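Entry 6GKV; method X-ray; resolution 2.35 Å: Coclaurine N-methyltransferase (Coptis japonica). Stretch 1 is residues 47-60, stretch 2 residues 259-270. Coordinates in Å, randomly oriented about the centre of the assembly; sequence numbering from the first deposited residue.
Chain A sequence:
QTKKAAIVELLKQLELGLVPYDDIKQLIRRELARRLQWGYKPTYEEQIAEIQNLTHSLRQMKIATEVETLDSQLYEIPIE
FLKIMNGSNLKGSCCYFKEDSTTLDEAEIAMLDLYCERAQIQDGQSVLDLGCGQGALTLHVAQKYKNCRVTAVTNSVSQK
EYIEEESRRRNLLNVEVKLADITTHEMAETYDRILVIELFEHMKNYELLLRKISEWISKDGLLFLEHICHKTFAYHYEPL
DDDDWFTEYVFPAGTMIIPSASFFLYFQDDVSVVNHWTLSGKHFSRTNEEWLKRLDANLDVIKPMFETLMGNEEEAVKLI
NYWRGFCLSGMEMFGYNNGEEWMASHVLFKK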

# COMPACT_ATOMS: atom_id res chain seq x y z
N GLN A 47 -5.24 -6.01 9.82
CA GLN A 47 -3.99 -6.00 9.07
C GLN A 47 -3.51 -4.57 8.82
O GLN A 47 -2.32 -4.28 8.99
N ILE A 48 -4.42 -3.68 8.39
CA ILE A 48 -4.04 -2.31 8.01
C ILE A 48 -3.69 -1.51 9.26
O ILE A 48 -2.73 -0.78 9.26
N ALA A 49 -4.49 -1.67 10.31
CA ALA A 49 -4.21 -1.10 11.62
C ALA A 49 -2.83 -1.49 12.17
O ALA A 49 -2.17 -0.65 12.78
N GLU A 50 -2.40 -2.74 11.97
CA GLU A 50 -1.02 -3.15 12.32
C GLU A 50 0.04 -2.36 11.57
O GLU A 50 1.05 -1.98 12.13
N ILE A 51 -0.20 -2.09 10.29
CA ILE A 51 0.74 -1.30 9.53
C ILE A 51 0.81 0.13 10.08
O ILE A 51 1.85 0.76 10.04
N GLN A 52 -0.31 0.62 10.62
CA GLN A 52 -0.37 2.00 11.09
C GLN A 52 0.28 2.14 12.47
O GLN A 52 0.90 3.17 12.75
N ASN A 53 0.14 1.12 13.31
CA ASN A 53 0.77 1.07 14.60
C ASN A 53 2.27 1.18 14.44
O ASN A 53 2.93 1.95 15.15
N LEU A 54 2.81 0.45 13.48
CA LEU A 54 4.24 0.50 13.23
C LEU A 54 4.67 1.81 12.52
O LEU A 54 5.63 2.45 12.95
N THR A 55 3.98 2.23 11.47
CA THR A 55 4.36 3.48 10.79
C THR A 55 4.40 4.63 11.78
O THR A 55 5.27 5.50 11.71
N HIS A 56 3.47 4.63 12.73
CA HIS A 56 3.35 5.74 13.67
C HIS A 56 4.40 5.68 14.78
O HIS A 56 4.94 6.72 15.20
N SER A 57 4.70 4.48 15.26
CA SER A 57 5.63 4.35 16.37
C SER A 57 7.05 4.70 15.91
O SER A 57 7.82 5.28 16.66
N LEU A 58 7.37 4.34 14.66
CA LEU A 58 8.68 4.67 14.11
C LEU A 58 8.92 6.19 14.05
O LEU A 58 10.05 6.65 14.28
N ARG A 59 7.85 6.95 13.76
CA ARG A 59 7.96 8.41 13.63
C ARG A 59 8.36 9.12 14.93
O ARG A 59 8.76 10.29 14.92
N GLN A 60 8.26 8.43 16.06
CA GLN A 60 8.76 8.97 17.32
C GLN A 60 10.19 8.56 17.69
O GLN A 60 10.77 9.09 18.62
N PRO A 259 9.97 -4.48 6.60
CA PRO A 259 8.81 -3.69 6.18
C PRO A 259 7.81 -4.51 5.34
O PRO A 259 8.16 -5.54 4.77
N SER A 260 6.56 -4.08 5.29
CA SER A 260 5.63 -4.54 4.26
C SER A 260 6.11 -4.04 2.92
O SER A 260 6.85 -3.06 2.84
N ALA A 261 5.66 -4.70 1.86
CA ALA A 261 5.97 -4.20 0.53
C ALA A 261 5.39 -2.80 0.33
O ALA A 261 5.93 -2.01 -0.44
N SER A 262 4.31 -2.49 1.05
CA SER A 262 3.62 -1.18 0.96
C SER A 262 4.18 -0.08 1.84
O SER A 262 3.61 1.01 1.89
N PHE A 263 5.27 -0.35 2.54
CA PHE A 263 5.59 0.40 3.77
C PHE A 263 5.94 1.87 3.52
O PHE A 263 5.43 2.76 4.20
N PHE A 264 6.78 2.12 2.53
CA PHE A 264 7.27 3.46 2.33
C PHE A 264 6.30 4.29 1.53
O PHE A 264 6.49 5.49 1.37
N LEU A 265 5.22 3.65 1.08
CA LEU A 265 4.08 4.38 0.55
C LEU A 265 3.52 5.30 1.64
O LEU A 265 2.77 6.24 1.35
N TYR A 266 3.88 5.01 2.89
CA TYR A 266 3.31 5.72 4.03
C TYR A 266 4.26 6.78 4.54
O TYR A 266 4.01 7.41 5.56
N PHE A 267 5.36 6.96 3.82
CA PHE A 267 6.40 7.92 4.20
C PHE A 267 6.69 8.83 2.99
O PHE A 267 7.76 8.76 2.37
N GLN A 268 5.71 9.67 2.67
CA GLN A 268 5.75 10.47 1.45
C GLN A 268 5.52 11.93 1.76
O GLN A 268 4.95 12.66 0.93
N ASP A 269 5.96 12.36 2.94
CA ASP A 269 5.90 13.76 3.33
C ASP A 269 6.84 14.66 2.52
O ASP A 269 6.57 15.85 2.38
N ASP A 270 7.94 14.12 2.00
CA ASP A 270 8.95 14.95 1.33
C ASP A 270 9.47 14.31 0.05
O ASP A 270 10.36 14.84 -0.61

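A helix that begins before Q47 rests against an irregular segment, residues 259-270, and together they bury 584 Å² of surface. Y266, R59 and F263 contribute most individually.

Y266 sits in a short 3-10 segment and points its CA-to-CB bond toward the helix. With chi1 m (-73°), its ring lies among residues from successive helical turns. I51, its CA-to-CB bond toward the other stretch and both chi angles m, brings CG2 to 3.7 Å from Y266 CE2, and T55 CG2 lies 3.9 Å from Y266 CB. Over one ring face comes the amide of Q52, with Q52 NE2 3.3 Å from Y266 CE1. The CA-to-CB bond of Q52 points sideways, but its three bent chi angles (-66°, -58°, -71°) curl the amide back over the ring. A tyrosine suits this place because its flat ring offers apolar surface to I51 and T55, while its hydroxyl finds a hydrogen bond elsewhere in the structure.

F263, just before the 3-10 segment, starts sideways, but chi1 t (-153°) carries its ring up to the helix. There it meets four residues in the i, i+3, i+4, i+7 pattern of one side of a helix: I51 CG2 is 4.2 Å from F263 CD1, L54 CG 3.9 Å from F263 CZ, T55 CG2 3.7 Å from F263 CE1, and L58 CD1 3.7 Å from F263 CE2. L58 approaches the ring edge. T55, with chi1 p, serves both sides of its chemistry: its methyl packs against the aromatic rings, while T55 OG1 stays close to the helix backbone, 3.1 Å from I51 O and 3.0 Å from Q52 O.

R59, near the C-terminal end of the first stretch, adds the polar contacts. Its chain also leaves sideways, yet chi1 m followed by chi2 and chi3 t extends it far enough to bring the guanidinium onto the second stretch. R59 NH1 donates a hydrogen bond to D269 OD2 at 3.2 Å, within a salt bridge. D269, chi1 m, has its CA-to-CB bond toward the first stretch, and OD2 lies near the guanidinium plane. R59 NH2 lies only 2.5 Å from Y266 O, but the angle is too poor for a hydrogen bond. F267 covers one face of the guanidinium, F267 CD1 lying 3.7 Å from R59 NH2, and F267 CZ lies 3.6 Å from T55 O. Arginine fits here because its planar group can lie against an aromatic residue while its edge meets a carboxylate.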

# COMPACT_ATOMS: atom_id res chain seq x y z
CB GLN A 47 -4.18 -6.73 7.73
CG GLN A 47 -2.89 -7.22 7.09
CD GLN A 47 -2.28 -8.42 7.84
OE1 GLN A 47 -2.83 -9.53 7.83
NE2 GLN A 47 -1.15 -8.18 8.49
CB ILE A 48 -5.17 -1.61 7.20
CG1 ILE A 48 -5.30 -2.25 5.83
CG2 ILE A 48 -4.85 -0.14 6.96
CD1 ILE A 48 -4.04 -2.12 5.03
CB ALA A 49 -5.30 -1.50 12.60
CB GLU A 50 -0.79 -4.63 12.05
CG GLU A 50 -1.41 -5.55 13.08
CD GLU A 50 -0.93 -5.21 14.50
OE1 GLU A 50 0.31 -5.11 14.72
OE2 GLU A 50 -1.79 -5.04 15.39
CB ILE A 51 0.39 -1.27 8.02
CG1 ILE A 51 0.39 -2.69 7.45
CG2 ILE A 51 1.41 -0.39 7.24
CD1 ILE A 51 1.77 -3.29 7.35
CB GLN A 52 -1.83 2.47 11.15
CG GLN A 52 -2.49 2.56 9.78
CD GLN A 52 -1.74 3.49 8.86
OE1 GLN A 52 -1.76 4.70 9.05
NE2 GLN A 52 -1.05 2.91 7.87
CB ASN A 53 0.41 -0.21 15.33
CG ASN A 53 -1.02 -0.22 15.80
OD1 ASN A 53 -1.69 0.80 15.74
ND2 ASN A 53 -1.49 -1.38 16.27
CB LEU A 54 4.68 -0.73 12.43
CG LEU A 54 6.20 -0.90 12.37
CD1 LEU A 54 6.79 -0.81 13.77
CD2 LEU A 54 6.59 -2.19 11.69
CB THR A 55 3.41 3.85 9.64
OG1 THR A 55 2.06 3.81 10.11
CG2 THR A 55 3.56 2.86 8.48
CB HIS A 56 1.95 5.76 14.27
CG HIS A 56 0.93 6.40 13.38
ND1 HIS A 56 0.47 5.80 12.22
CD2 HIS A 56 0.30 7.60 13.45
CE1 HIS A 56 -0.40 6.60 11.64
NE2 HIS A 56 -0.52 7.70 12.36
CB SER A 57 5.58 2.94 16.99
OG SER A 57 5.85 1.93 16.04
CB LEU A 58 8.85 4.05 12.73
CG LEU A 58 8.91 2.51 12.77
CD1 LEU A 58 8.90 1.92 11.39
CD2 LEU A 58 10.14 2.01 13.52
CB ARG A 59 6.65 9.01 13.10
CG ARG A 59 6.38 8.75 11.62
CD ARG A 59 5.03 9.33 11.16
NE ARG A 59 4.60 8.80 9.86
CZ ARG A 59 4.70 9.46 8.70
NH1 ARG A 59 5.22 10.67 8.64
NH2 ARG A 59 4.26 8.89 7.59
CB GLN A 60 7.82 8.59 18.45
CG GLN A 60 6.53 9.34 18.39
CD GLN A 60 5.50 8.78 19.33
OE1 GLN A 60 5.50 7.58 19.64
NE2 GLN A 60 4.64 9.65 19.82
CB PRO A 259 9.43 -2.54 5.34
CG PRO A 259 10.95 -2.77 5.32
CD PRO A 259 11.17 -4.21 5.78
CB SER A 260 4.23 -4.02 4.52
OG SER A 260 4.31 -2.61 4.65
CB ALA A 261 5.45 -5.16 -0.53
CB SER A 262 2.15 -1.34 1.34
OG SER A 262 2.06 -1.49 2.76
CB PHE A 263 6.74 -0.29 4.55
CG PHE A 263 6.69 -0.02 6.04
CD1 PHE A 263 5.62 -0.49 6.80
CD2 PHE A 263 7.68 0.70 6.67
CE1 PHE A 263 5.56 -0.24 8.17
CE2 PHE A 263 7.63 0.97 8.05
CZ PHE A 263 6.58 0.51 8.80
CB PHE A 264 8.64 3.39 1.69
CG PHE A 264 9.63 2.66 2.54
CD1 PHE A 264 10.00 3.18 3.77
CD2 PHE A 264 10.15 1.43 2.15
CE1 PHE A 264 10.90 2.50 4.60
CE2 PHE A 264 11.04 0.76 2.97
CZ PHE A 264 11.41 1.29 4.20
CB LEU A 265 3.00 3.42 0.04
CG LEU A 265 3.38 2.45 -1.10
CD1 LEU A 265 2.19 1.62 -1.55
CD2 LEU A 265 4.01 3.17 -2.31
CB TYR A 266 2.96 4.75 5.15
CG TYR A 266 1.73 3.89 4.88
CD1 TYR A 266 0.44 4.44 4.97
CD2 TYR A 266 1.86 2.55 4.55
CE1 TYR A 266 -0.68 3.68 4.73
CE2 TYR A 266 0.71 1.76 4.30
CZ TYR A 266 -0.55 2.33 4.40
OH TYR A 266 -1.68 1.58 4.18
CB PHE A 267 7.66 7.18 4.69
CG PHE A 267 7.49 6.56 6.06
CD1 PHE A 267 7.60 7.34 7.22
CD2 PHE A 267 7.20 5.21 6.19
CE1 PHE A 267 7.42 6.78 8.49
CE2 PHE A 267 6.99 4.65 7.45
CZ PHE A 267 7.12 5.43 8.60
CB GLN A 268 4.71 9.96 0.44
CG GLN A 268 5.06 8.61 -0.12
CD GLN A 268 4.26 8.24 -1.36
OE1 GLN A 268 4.53 8.71 -2.46
NE2 GLN A 268 3.26 7.38 -1.18
CB ASP A 269 6.22 13.91 4.81
CG ASP A 269 5.13 13.36 5.69
OD1 ASP A 269 4.06 12.99 5.16
OD2 ASP A 269 5.32 13.33 6.92
CB ASP A 270 10.15 15.21 2.26
CG ASP A 270 9.73 15.68 3.64
OD1 ASP A 270 9.32 16.85 3.79
OD2 ASP A 270 9.79 14.86 4.57